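Local structure of magnesium-protoporphyrin O-methyltransferase (Synechocystis sp., 4QDJ) at residues S50-A53 / W54-D58; M117-L121 / A122-G126; Y191-E195 / A196-K200; A4-D7 / D8-V12. The protein transfers a methyl group from S-adenosylmethionine to a propionate carboxylate of magnesium-protoporphyrin IX, a step of chlorophyll biosynthesis. All blocks are in the same frame, centred on the assembly; numbering follows the deposited sequence. Where two conformers were deposited one is given.

Interaction 1: residues S50-A53 / W54-D58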
loop_
_atom_site.group_PDB
_atom_site.type_symbol
_atom_site.label_atom_id
_atom_site.label_comp_id
_atom_site.label_asym_id
_atom_site.label_seq_id
_atom_site.Cartn_x
_atom_site.Cartn_y
_atom_site.Cartn_z
ATOM N N SER A 50 7.833 -6.865 -7.061
ATOM C CA SER A 50 8.440 -7.743 -6.064
ATOM C C SER A 50 7.379 -8.402 -5.187
ATOM O O SER A 50 7.463 -9.588 -4.871
ATOM C CB SER A 50 9.431 -6.968 -5.188
ATOM O OG SER A 50 10.594 -6.613 -5.916
ATOM N N VAL A 51 6.379 -7.623 -4.789
ATOM C CA VAL A 51 5.312 -8.147 -3.942
ATOM C C VAL A 51 4.427 -9.129 -4.710
ATOM O O VAL A 51 4.100 -10.207 -4.210
ATOM C CB VAL A 51 4.480 -7.008 -3.316
ATOM C CG1 VAL A 51 3.250 -7.561 -2.597
ATOM C CG2 VAL A 51 5.346 -6.212 -2.354
ATOM N N VAL A 52 4.059 -8.767 -5.935
ATOM C CA VAL A 52 3.302 -9.674 -6.792
ATOM C C VAL A 52 4.061 -10.989 -6.966
ATOM O O VAL A 52 3.477 -12.071 -6.866
ATOM C CB VAL A 52 3.005 -9.044 -8.170
ATOM C CG1 VAL A 52 2.380 -10.071 -9.110
ATOM C CG2 VAL A 52 2.089 -7.836 -8.012
ATOM N N ALA A 53 5.368 -10.890 -7.194
ATOM C CA ALA A 53 6.202 -12.072 -7.385
ATOM C C ALA A 53 6.210 -12.983 -6.155
ATOM O O ALA A 53 6.167 -14.208 -6.289
ATOM C CB ALA A 53 7.623 -11.670 -7.762
ATOM N N TRP A 54 6.269 -12.386 -4.966
ATOM C CA TRP A 54 6.209 -13.155 -3.723
ATOM C C TRP A 54 4.924 -13.965 -3.668
ATOM O O TRP A 54 4.938 -15.163 -3.379
ATOM C CB TRP A 54 6.228 -12.228 -2.506
ATOM C CG TRP A 54 7.574 -11.749 -2.073
ATOM C CD1 TRP A 54 8.791 -12.156 -2.538
ATOM C CD2 TRP A 54 7.835 -10.760 -1.072
ATOM N NE1 TRP A 54 9.795 -11.476 -1.888
ATOM C CE2 TRP A 54 9.234 -10.612 -0.985
ATOM C CE3 TRP A 54 7.020 -9.980 -0.245
ATOM C CZ2 TRP A 54 9.835 -9.719 -0.099
ATOM C CZ3 TRP A 54 7.617 -9.095 0.633
ATOM C CH2 TRP A 54 9.012 -8.973 0.700
ATOM N N LEU A 55 3.810 -13.292 -3.941
ATOM C CA LEU A 55 2.490 -13.896 -3.794
ATOM C C LEU A 55 2.232 -14.962 -4.853
ATOM O O LEU A 55 1.619 -15.992 -4.572
ATOM C CB LEU A 55 1.396 -12.822 -3.808
ATOM C CG LEU A 55 0.986 -12.259 -2.438
ATOM C CD1 LEU A 55 2.183 -11.747 -1.654
ATOM C CD2 LEU A 55 -0.062 -11.162 -2.587
ATOM N N VAL A 56 2.713 -14.716 -6.066
ATOM C CA VAL A 56 2.616 -15.691 -7.144
ATOM C C VAL A 56 3.443 -16.936 -6.820
ATOM O O VAL A 56 3.010 -18.066 -7.070
ATOM C CB VAL A 56 3.078 -15.077 -8.486
ATOM C CG1 VAL A 56 3.368 -16.160 -9.507
ATOM C CG2 VAL A 56 2.030 -14.099 -9.006
ATOM N N ALA A 57 4.621 -16.724 -6.242
ATOM C CA ALA A 57 5.533 -17.824 -5.931
ATOM C C ALA A 57 4.955 -18.812 -4.917
ATOM O O ALA A 57 5.307 -19.991 -4.923
ATOM C CB ALA A 57 6.873 -17.282 -5.443
ATOM N N ASP A 58 4.066 -18.332 -4.053
ATOM C CA ASP A 58 3.474 -19.180 -3.020
ATOM C C ASP A 58 2.521 -20.229 -3.596
ATOM O O ASP A 58 2.296 -21.271 -2.983
ATOM C CB ASP A 58 2.753 -18.336 -1.965
ATOM C CG ASP A 58 3.701 -17.453 -1.177
ATOM O OD1 ASP A 58 4.917 -17.741 -1.160
ATOM O OD2 ASP A 58 3.226 -16.472 -0.568
#

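Interaction 2: residues M117-L121 / A122-G126. With SAM (S-adenosylmethionine), chain B.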
loop_
_atom_site.group_PDB
_atom_site.type_symbol
_atom_site.label_atom_id
_atom_site.label_comp_id
_atom_site.label_asym_id
_atom_site.label_seq_id
_atom_site.Cartn_x
_atom_site.Cartn_y
_atom_site.Cartn_z
ATOM N N MET A 117 -12.926 0.912 -2.166
ATOM C CA MET A 117 -13.704 1.679 -1.203
ATOM C C MET A 117 -12.913 2.893 -0.735
ATOM O O MET A 117 -11.698 2.820 -0.571
ATOM C CB MET A 117 -14.055 0.796 -0.003
ATOM C CG MET A 117 -14.925 1.462 1.045
ATOM S SD MET A 117 -15.437 0.303 2.325
ATOM C CE MET A 117 -13.871 -0.069 3.105
ATOM N N THR A 118 -13.598 4.013 -0.525
ATOM C CA THR A 118 -12.964 5.171 0.089
ATOM C C THR A 118 -13.089 5.061 1.599
ATOM O O THR A 118 -14.193 5.128 2.143
ATOM C CB THR A 118 -13.603 6.489 -0.369
ATOM O OG1 THR A 118 -13.523 6.591 -1.796
ATOM C CG2 THR A 118 -12.882 7.673 0.263
ATOM N N GLN A 119 -11.955 4.884 2.272
ATOM C CA GLN A 119 -11.943 4.708 3.718
ATOM C C GLN A 119 -10.539 4.860 4.295
ATOM O O GLN A 119 -9.554 4.460 3.673
ATOM C CB GLN A 119 -12.511 3.332 4.087
ATOM C CG GLN A 119 -12.664 3.083 5.581
ATOM C CD GLN A 119 -13.582 4.085 6.255
ATOM O OE1 GLN A 119 -13.172 5.198 6.587
ATOM N NE2 GLN A 119 -14.833 3.692 6.462
ATOM N N ASP A 120 -10.464 5.463 5.477
ATOM C CA ASP A 120 -9.246 5.485 6.279
ATOM C C ASP A 120 -8.945 4.052 6.704
ATOM O O ASP A 120 -9.827 3.352 7.198
ATOM C CB ASP A 120 -9.469 6.393 7.495
ATOM C CG ASP A 120 -8.353 6.310 8.526
ATOM O OD1 ASP A 120 -7.216 5.929 8.182
ATOM O OD2 ASP A 120 -8.624 6.655 9.697
ATOM N N LEU A 121 -7.707 3.610 6.502
ATOM C CA LEU A 121 -7.350 2.221 6.790
ATOM C C LEU A 121 -7.568 1.852 8.256
ATOM O O LEU A 121 -7.787 0.685 8.583
ATOM C CB LEU A 121 -5.913 1.911 6.344
ATOM C CG LEU A 121 -4.726 2.641 6.978
ATOM C CD1 LEU A 121 -4.283 1.985 8.284
ATOM C CD2 LEU A 121 -3.573 2.693 5.988
ATOM N N ALA A 122 -7.525 2.851 9.133
ATOM C CA ALA A 122 -7.748 2.626 10.558
ATOM C C ALA A 122 -9.205 2.283 10.865
ATOM O O ALA A 122 -9.532 1.883 11.982
ATOM C CB ALA A 122 -7.305 3.839 11.363
ATOM N N GLN A 123 -10.076 2.438 9.873
ATOM C CA GLN A 123 -11.497 2.161 10.057
ATOM C C GLN A 123 -11.934 0.866 9.375
ATOM O O GLN A 123 -13.107 0.495 9.424
ATOM C CB GLN A 123 -12.342 3.335 9.553
ATOM C CG GLN A 123 -12.073 4.641 10.284
ATOM C CD GLN A 123 -12.380 4.552 11.767
ATOM O OE1 GLN A 123 -13.389 3.974 12.171
ATOM N NE2 GLN A 123 -11.504 5.122 12.587
ATOM N N LEU A 124 -10.988 0.178 8.742
ATOM C CA LEU A 124 -11.288 -1.079 8.065
ATOM C C LEU A 124 -11.681 -2.168 9.054
ATOM O O LEU A 124 -11.173 -2.219 10.175
ATOM C CB LEU A 124 -10.088 -1.545 7.240
ATOM C CG LEU A 124 -9.694 -0.692 6.034
ATOM C CD1 LEU A 124 -8.408 -1.218 5.422
ATOM C CD2 LEU A 124 -10.810 -0.670 5.003
ATOM N N GLY A 125 -12.586 -3.041 8.626
ATOM C CA GLY A 125 -13.001 -4.172 9.435
ATOM C C GLY A 125 -12.858 -5.472 8.669
ATOM O O GLY A 125 -12.279 -5.500 7.584
ATOM N N GLY A 126 -13.386 -6.553 9.232
ATOM C CA GLY A 126 -13.332 -7.847 8.580
ATOM C C GLY A 126 -11.997 -8.545 8.747
ATOM O O GLY A 126 -11.112 -8.059 9.452
HETATM N N SAM B . -0.126 1.727 -1.958
HETATM C CA SAM B . -0.251 2.393 -3.252
HETATM C C SAM B . 0.882 1.983 -4.183
HETATM O O SAM B . 1.965 1.608 -3.732
HETATM O OXT SAM B . 0.734 2.014 -5.405
HETATM C CB SAM B . -0.323 3.915 -3.116
HETATM C CG SAM B . 0.855 4.609 -2.434
HETATM S SD SAM B . 0.670 6.416 -2.429
HETATM C CE SAM B . 2.373 6.960 -2.145
HETATM C "C5'" SAM B . -0.006 6.675 -0.775
HETATM C "C4'" SAM B . -1.510 6.446 -0.740
HETATM O "O4'" SAM B . -1.895 6.183 0.592
HETATM C "C3'" SAM B . -2.310 7.656 -1.207
HETATM O "O3'" SAM B . -3.205 7.252 -2.216
HETATM C "C2'" SAM B . -3.090 8.089 0.019
HETATM O "O2'" SAM B . -4.377 8.564 -0.309
HETATM C "C1'" SAM B . -3.136 6.804 0.828
HETATM N N9 SAM B . -3.333 7.020 2.266
HETATM C C8 SAM B . -2.678 7.909 3.075
HETATM N N7 SAM B . -3.168 7.778 4.329
HETATM C C5 SAM B . -4.120 6.818 4.324
HETATM C C6 SAM B . -4.928 6.293 5.322
HETATM N N6 SAM B . -4.837 6.749 6.569
HETATM N N1 SAM B . -5.828 5.299 5.007
HETATM C C2 SAM B . -5.922 4.826 3.713
HETATM N N3 SAM B . -5.118 5.355 2.725
HETATM C C4 SAM B . -4.231 6.332 3.033
#

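Interaction 3: residues Y191-E195 / A196-K200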
loop_
_atom_site.group_PDB
_atom_site.type_symbol
_atom_site.label_atom_id
_atom_site.label_comp_id
_atom_site.label_asym_id
_atom_site.label_seq_id
_atom_site.Cartn_x
_atom_site.Cartn_y
_atom_site.Cartn_z
ATOM N N TYR A 191 8.059 10.719 6.232
ATOM C CA TYR A 191 8.701 10.211 7.435
ATOM C C TYR A 191 9.459 8.924 7.148
ATOM O O TYR A 191 8.961 8.042 6.446
ATOM C CB TYR A 191 7.663 9.951 8.529
ATOM C CG TYR A 191 6.914 11.182 8.987
ATOM C CD1 TYR A 191 5.764 11.602 8.333
ATOM C CD2 TYR A 191 7.355 11.920 10.077
ATOM C CE1 TYR A 191 5.073 12.724 8.749
ATOM C CE2 TYR A 191 6.672 13.045 10.501
ATOM C CZ TYR A 191 5.533 13.441 9.833
ATOM O OH TYR A 191 4.851 14.561 10.254
ATOM N N GLN A 192 10.667 8.827 7.689
ATOM C CA GLN A 192 11.417 7.580 7.660
ATOM C C GLN A 192 11.148 6.826 8.951
ATOM O O GLN A 192 10.890 7.431 9.990
ATOM C CB GLN A 192 12.916 7.847 7.514
ATOM C CG GLN A 192 13.336 8.386 6.158
ATOM C CD GLN A 192 14.834 8.615 6.066
ATOM O OE1 GLN A 192 15.526 8.674 7.082
ATOM N NE2 GLN A 192 15.342 8.738 4.846
ATOM N N HIS A 193 11.202 5.500 8.884
ATOM C CA HIS A 193 11.008 4.675 10.066
ATOM C C HIS A 193 12.172 3.718 10.234
ATOM O O HIS A 193 12.669 3.163 9.256
ATOM C CB HIS A 193 9.701 3.888 9.964
ATOM C CG HIS A 193 8.492 4.754 9.814
ATOM N ND1 HIS A 193 8.010 5.540 10.840
ATOM C CD2 HIS A 193 7.671 4.967 8.759
ATOM C CE1 HIS A 193 6.943 6.196 10.422
ATOM N NE2 HIS A 193 6.717 5.868 9.163
ATOM N N LYS A 194 12.613 3.538 11.474
ATOM C CA LYS A 194 13.654 2.567 11.774
ATOM C C LYS A 194 13.102 1.165 11.596
ATOM O O LYS A 194 12.014 0.855 12.084
ATOM C CB LYS A 194 14.160 2.737 13.208
ATOM C CG LYS A 194 14.877 4.049 13.478
ATOM C CD LYS A 194 15.382 4.114 14.912
ATOM C CE LYS A 194 16.085 5.433 15.191
ATOM N NZ LYS A 194 17.244 5.653 14.281
ATOM N N GLU A 195 13.852 0.317 10.899
ATOM C CA GLU A 195 13.450 -1.072 10.716
ATOM C C GLU A 195 13.286 -1.775 12.061
ATOM O O GLU A 195 12.399 -2.610 12.227
ATOM C CB GLU A 195 14.448 -1.824 9.830
ATOM C CG GLU A 195 14.161 -3.316 9.725
ATOM C CD GLU A 195 14.856 -3.980 8.552
ATOM O OE1 GLU A 195 15.232 -3.272 7.594
ATOM O OE2 GLU A 195 15.023 -5.217 8.589
ATOM N N ALA A 196 14.132 -1.418 13.023
ATOM C CA ALA A 196 14.041 -1.989 14.362
ATOM C C ALA A 196 12.694 -1.664 15.004
ATOM O O ALA A 196 12.103 -2.503 15.685
ATOM C CB ALA A 196 15.190 -1.496 15.237
ATOM N N ASP A 197 12.208 -0.446 14.774
ATOM C CA ASP A 197 10.910 -0.030 15.297
ATOM C C ASP A 197 9.771 -0.790 14.623
ATOM O O ASP A 197 8.850 -1.258 15.290
ATOM C CB ASP A 197 10.701 1.476 15.120
ATOM C CG ASP A 197 11.603 2.304 16.016
ATOM O OD1 ASP A 197 12.180 1.746 16.973
ATOM O OD2 ASP A 197 11.725 3.522 15.769
ATOM N N ILE A 198 9.835 -0.909 13.300
ATOM C CA ILE A 198 8.802 -1.616 12.548
ATOM C C ILE A 198 8.744 -3.092 12.944
ATOM O O ILE A 198 7.663 -3.647 13.142
ATOM C CB ILE A 198 9.020 -1.489 11.025
ATOM C CG1 ILE A 198 9.022 -0.015 10.604
ATOM C CG2 ILE A 198 7.943 -2.253 10.263
ATOM C CD1 ILE A 198 7.714 0.701 10.881
ATOM N N ARG A 199 9.909 -3.722 13.072
ATOM C CA ARG A 199 9.969 -5.121 13.483
ATOM C C ARG A 199 9.432 -5.322 14.898
ATOM O O ARG A 199 8.791 -6.332 15.187
ATOM C CB ARG A 199 11.397 -5.661 13.382
ATOM C CG ARG A 199 11.867 -5.935 11.962
ATOM C CD ARG A 199 13.302 -6.435 11.971
ATOM N NE ARG A 199 13.801 -6.742 10.636
ATOM C CZ ARG A 199 13.987 -7.972 10.167
ATOM N NH1 ARG A 199 13.716 -9.027 10.925
ATOM N NH2 ARG A 199 14.449 -8.145 8.936
ATOM N N LYS A 200 9.697 -4.356 15.775
ATOM C CA LYS A 200 9.221 -4.417 17.152
ATOM C C LYS A 200 7.696 -4.357 17.204
ATOM O O LYS A 200 7.059 -5.137 17.912
ATOM C CB LYS A 200 9.833 -3.284 17.983
ATOM C CG LYS A 200 9.411 -3.268 19.446
ATOM C CD LYS A 200 9.759 -4.576 20.135
ATOM C CE LYS A 200 9.651 -4.453 21.649
ATOM N NZ LYS A 200 8.295 -4.029 22.091
HETATM O O HOH W 1 11.221 4.967 13.647
#

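Interaction 4: residues A4-D7 / D8-V12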
loop_
_atom_site.group_PDB
_atom_site.type_symbol
_atom_site.label_atom_id
_atom_site.label_comp_id
_atom_site.label_asym_id
_atom_site.label_seq_id
_atom_site.Cartn_x
_atom_site.Cartn_y
_atom_site.Cartn_z
ATOM N N ALA A 4 -5.269 24.800 15.437
ATOM C CA ALA A 4 -4.047 25.371 14.887
ATOM C C ALA A 4 -3.573 24.560 13.688
ATOM O O ALA A 4 -2.868 25.071 12.817
ATOM C CB ALA A 4 -2.962 25.428 15.951
ATOM N N ALA A 5 -3.966 23.291 13.649
ATOM C CA ALA A 5 -3.571 22.406 12.562
ATOM C C ALA A 5 -4.613 21.326 12.300
ATOM O O ALA A 5 -5.294 20.869 13.217
ATOM C CB ALA A 5 -2.220 21.773 12.858
ATOM N N LEU A 6 -4.738 20.931 11.039
ATOM C CA LEU A 6 -5.557 19.785 10.676
ATOM C C LEU A 6 -4.756 18.536 11.015
ATOM O O LEU A 6 -3.525 18.560 10.963
ATOM C CB LEU A 6 -5.881 19.815 9.182
ATOM C CG LEU A 6 -6.495 21.112 8.649
ATOM C CD1 LEU A 6 -6.674 21.045 7.141
ATOM C CD2 LEU A 6 -7.820 21.397 9.337
ATOM N N ASP A 7 -5.434 17.449 11.370
ATOM C CA ASP A 7 -4.720 16.225 11.719
ATOM C C ASP A 7 -4.041 15.646 10.481
ATOM O O ASP A 7 -4.407 15.980 9.353
ATOM C CB ASP A 7 -5.641 15.197 12.390
ATOM C CG ASP A 7 -6.478 14.419 11.397
ATOM O OD1 ASP A 7 -7.050 15.040 10.482
ATOM O OD2 ASP A 7 -6.566 13.180 11.536
ATOM N N ASP A 8 -3.045 14.793 10.702
ATOM C CA ASP A 8 -2.212 14.275 9.618
ATOM C C ASP A 8 -3.016 13.591 8.515
ATOM O O ASP A 8 -2.739 13.784 7.334
ATOM C CB ASP A 8 -1.145 13.326 10.168
ATOM C CG ASP A 8 -0.199 14.011 11.134
ATOM O OD1 ASP A 8 -0.148 15.260 11.133
ATOM O OD2 ASP A 8 0.498 13.303 11.890
ATOM N N LYS A 9 -4.013 12.803 8.908
ATOM C CA LYS A 9 -4.859 12.101 7.947
ATOM C C LYS A 9 -5.582 13.063 7.011
ATOM O O LYS A 9 -5.699 12.802 5.816
ATOM C CB LYS A 9 -5.878 11.214 8.665
ATOM C CG LYS A 9 -5.284 9.970 9.290
ATOM C CD LYS A 9 -6.348 9.171 10.021
ATOM C CE LYS A 9 -5.760 7.925 10.660
ATOM N NZ LYS A 9 -6.786 7.169 11.422
ATOM N N THR A 10 -6.065 14.174 7.558
ATOM C CA THR A 10 -6.778 15.163 6.758
ATOM C C THR A 10 -5.840 15.842 5.769
ATOM O O THR A 10 -6.195 16.045 4.608
ATOM C CB THR A 10 -7.454 16.228 7.643
ATOM O OG1 THR A 10 -8.354 15.585 8.555
ATOM C CG2 THR A 10 -8.227 17.224 6.792
ATOM N N ILE A 11 -4.642 16.183 6.233
ATOM C CA ILE A 11 -3.637 16.806 5.379
ATOM C C ILE A 11 -3.284 15.891 4.210
ATOM O O ILE A 11 -3.240 16.322 3.058
ATOM C CB ILE A 11 -2.359 17.151 6.167
ATOM C CG1 ILE A 11 -2.667 18.172 7.265
ATOM C CG2 ILE A 11 -1.284 17.689 5.236
ATOM C CD1 ILE A 11 -1.459 18.569 8.088
ATOM N N VAL A 12 -3.047 14.619 4.511
ATOM C CA VAL A 12 -2.711 13.647 3.479
ATOM C C VAL A 12 -3.887 13.420 2.528
ATOM O O VAL A 12 -3.712 13.422 1.310
ATOM C CB VAL A 12 -2.250 12.310 4.090
ATOM C CG1 VAL A 12 -1.998 11.286 2.997
ATOM C CG2 VAL A 12 -0.993 12.522 4.923
HETATM O O HOH W 2 -1.257 17.849 11.705
#

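Interaction 1: residues S50-A53 / W54-D58
Val52 and Val56 stand one helical turn apart, and their side chains meet through one methyl each, CG1 of Val52 lying 4.0 Å from CG2 of Val56. The methyl of Val56 that makes this contact sits beside its own backbone N, anti to the carbonyl carbon, which also lays CG2 against the carbonyl oxygen Val52 O at 3.3 Å. Beneath the side chains runs the i to i+4 ladder of an alpha helix. Val56 N reaches Val52 O at 2.9 Å with an N-H...O angle of 162°, and the rungs Trp54 N to Ser50 O, Leu55 N to Val51 O and Ala57 N to Ala53 O are much alike.

Val51 and Leu55 are the buried side of the turn. They barely touch each other, Val51 CG1 and Leu55 CD1 being 4.4 Å apart; their burial comes from neighbours, Leu134 and Ile224 for Val51, and Leu61, Leu80, Arg159 and Ile161 for Leu55. Trp54 is partly exposed. With CG beside the backbone N (chi1 -82°), its indole swings back over the preceding turn, and Ser50 O sits over one face near the rim, 3.5 Å from Trp54 CG. Arg211 makes a cation-pi contact with the same ring system. Ala53, Val56 and Ala57 form the exposed side.

These residues belong to the last turns of helix 35-58, which packs through Val51 and Trp54 on strand 221-229, through Leu55 on strand 159-164, and through Val52 and Leu55 on helix 77-82.

Interaction 2: residues M117-L121 / A122-G126
Asp120 OD1 takes two donors at once: N6 of the S-adenosylmethionine adenine at 3.0 Å, and, more weakly, the backbone N of Ala122 at 3.2 Å. The other oxygen, Asp120 OD2, forms a salt bridge with Lys9, so both ends of the carboxylate are engaged. Next door, Leu121 N donates to adenine N1 over 2.9 Å, nearly straight at 165°. Leu121 CG and CD2 also pack near N1, and together the two residues read the edge of the base that carries N1 and N6.

The chain then turns sharply, with Gln123 N bonding Asp120 O and Leu124 N bonding Leu121 O, each donor lying above the carbonyl plane. Gln119 folds back at chi2 (60°), bringing its OE1 within 2.9 Å of Asp120 N, in the carbonyl plane on a lone pair. Its amide also leans on Gln123 CB. An alanine at Gln119 would take away that acceptor and is likely to leave Asp120 N without this partner and Gln123 CB less supported. Farther out, Met117 CE touches Leu124 CD2 at 3.7 Å.

An acidic side chain paired with a backbone N-H, just after a strand, is the adenine-recognition site familiar from class I SAM-dependent methyltransferases.

Interaction 3: residues Y191-E195 / A196-K200
Glu195 and Arg199, one turn apart on helix 195-204, form a salt bridge in which a single carboxylate oxygen takes two N-H groups. Glu195 OE2 lies 2.8 Å from Arg199 NE and 3.0 Å from Arg199 NH2. Glu195 CG is anti to the backbone N (chi1 174°), and both side chains run extended, alongside each other and pointing the same way, which brings OE2 level with NE. The carboxylate and guanidinium are nearly coplanar, 10° apart. NE meets the anti lone pair of OE2, whereas NH2 comes nearly along its C-O axis. An alanine in place of Arg199 would remove both donors and would probably leave OE2 without these two bonds, the carboxylate then relying on Arg223.

Among the backbone bonds, Ile198 N to Lys194 O and Arg199 N to Glu195 O open the helix, with Lys194 at the N-cap position. A water that accepts from Lys194 N donates to Asp197 OD2, 2.6 Å away.

The apolar contact is small: Ile198 CD1 lies 3.9 Å from His193 CB. The His193 ring is held separately, through hydrogen bonds to Leu137 O and Thr142 OG1.

Since Glu195 OE1 bonds Arg223, the carboxylate pairs with two arginines, one through each oxygen, whose positive charges would probably stabilise its ionised form.

Interaction 4: residues A4-D7 / D8-V12
Asp7 is the N-cap of helix 8-16, and its side chain turns back to accept from the backbone N-H of Thr10, three residues on. Following Asp7 outward, CB lies 3.1 Å from Asp8 N, at the step into the helix. CG stands between the backbone N and the carbonyl carbon (chi1 80°), which curls the carboxylate over the first turn. OD1 then accepts from Thr10 N at 3.2 Å, the donor coming from above the carboxylate plane. The same oxygen lies beside the hydroxyl of Thr10, with the two side chains crossing at about a right angle. OD2 ends against the aliphatic part of Lys9, 3.5 Å from its CB.

Behind the cap the backbone takes over, Ile11 N donating to Asp7 O over 3.1 Å. Leu6, just before the N-cap, touches Ile11 in a hydrophobic staple, its CB 4.1 Å from Ile11 CG1, and its CD1 lies at a similar distance from Thr10 CG2. Lys9 leads away toward Asp120, while Val12, farther along the helix, touches S-adenosylmethionine. One water donates to both Leu6 O and Asp8 OD1, the second of these bonds measuring 2.9 Å.

How the interactions relate
Interactions 2 and 4 are the only pair in direct contact: Lys9 NZ of the N-terminal helix lies 2.6 Å from Asp120 OD2 in a salt bridge, and 3.4 Å from Ala122 CB. Interaction 4 thus backs the carboxylate that holds the adenine, and the side chain of Lys9 is itself about 4 Å from the cofactor. The other two stand farther from S-adenosylmethionine, the side chain of Val51 in interaction 1 being about 9 Å from it and that of His193 in interaction 3 about 11 Å. Interactions 3 and 4 approach to about 5 Å between nearest atoms without touching, whereas interactions 1 and 4 lie on opposite sides of the chain's centre, their own centres about 35 Å apart.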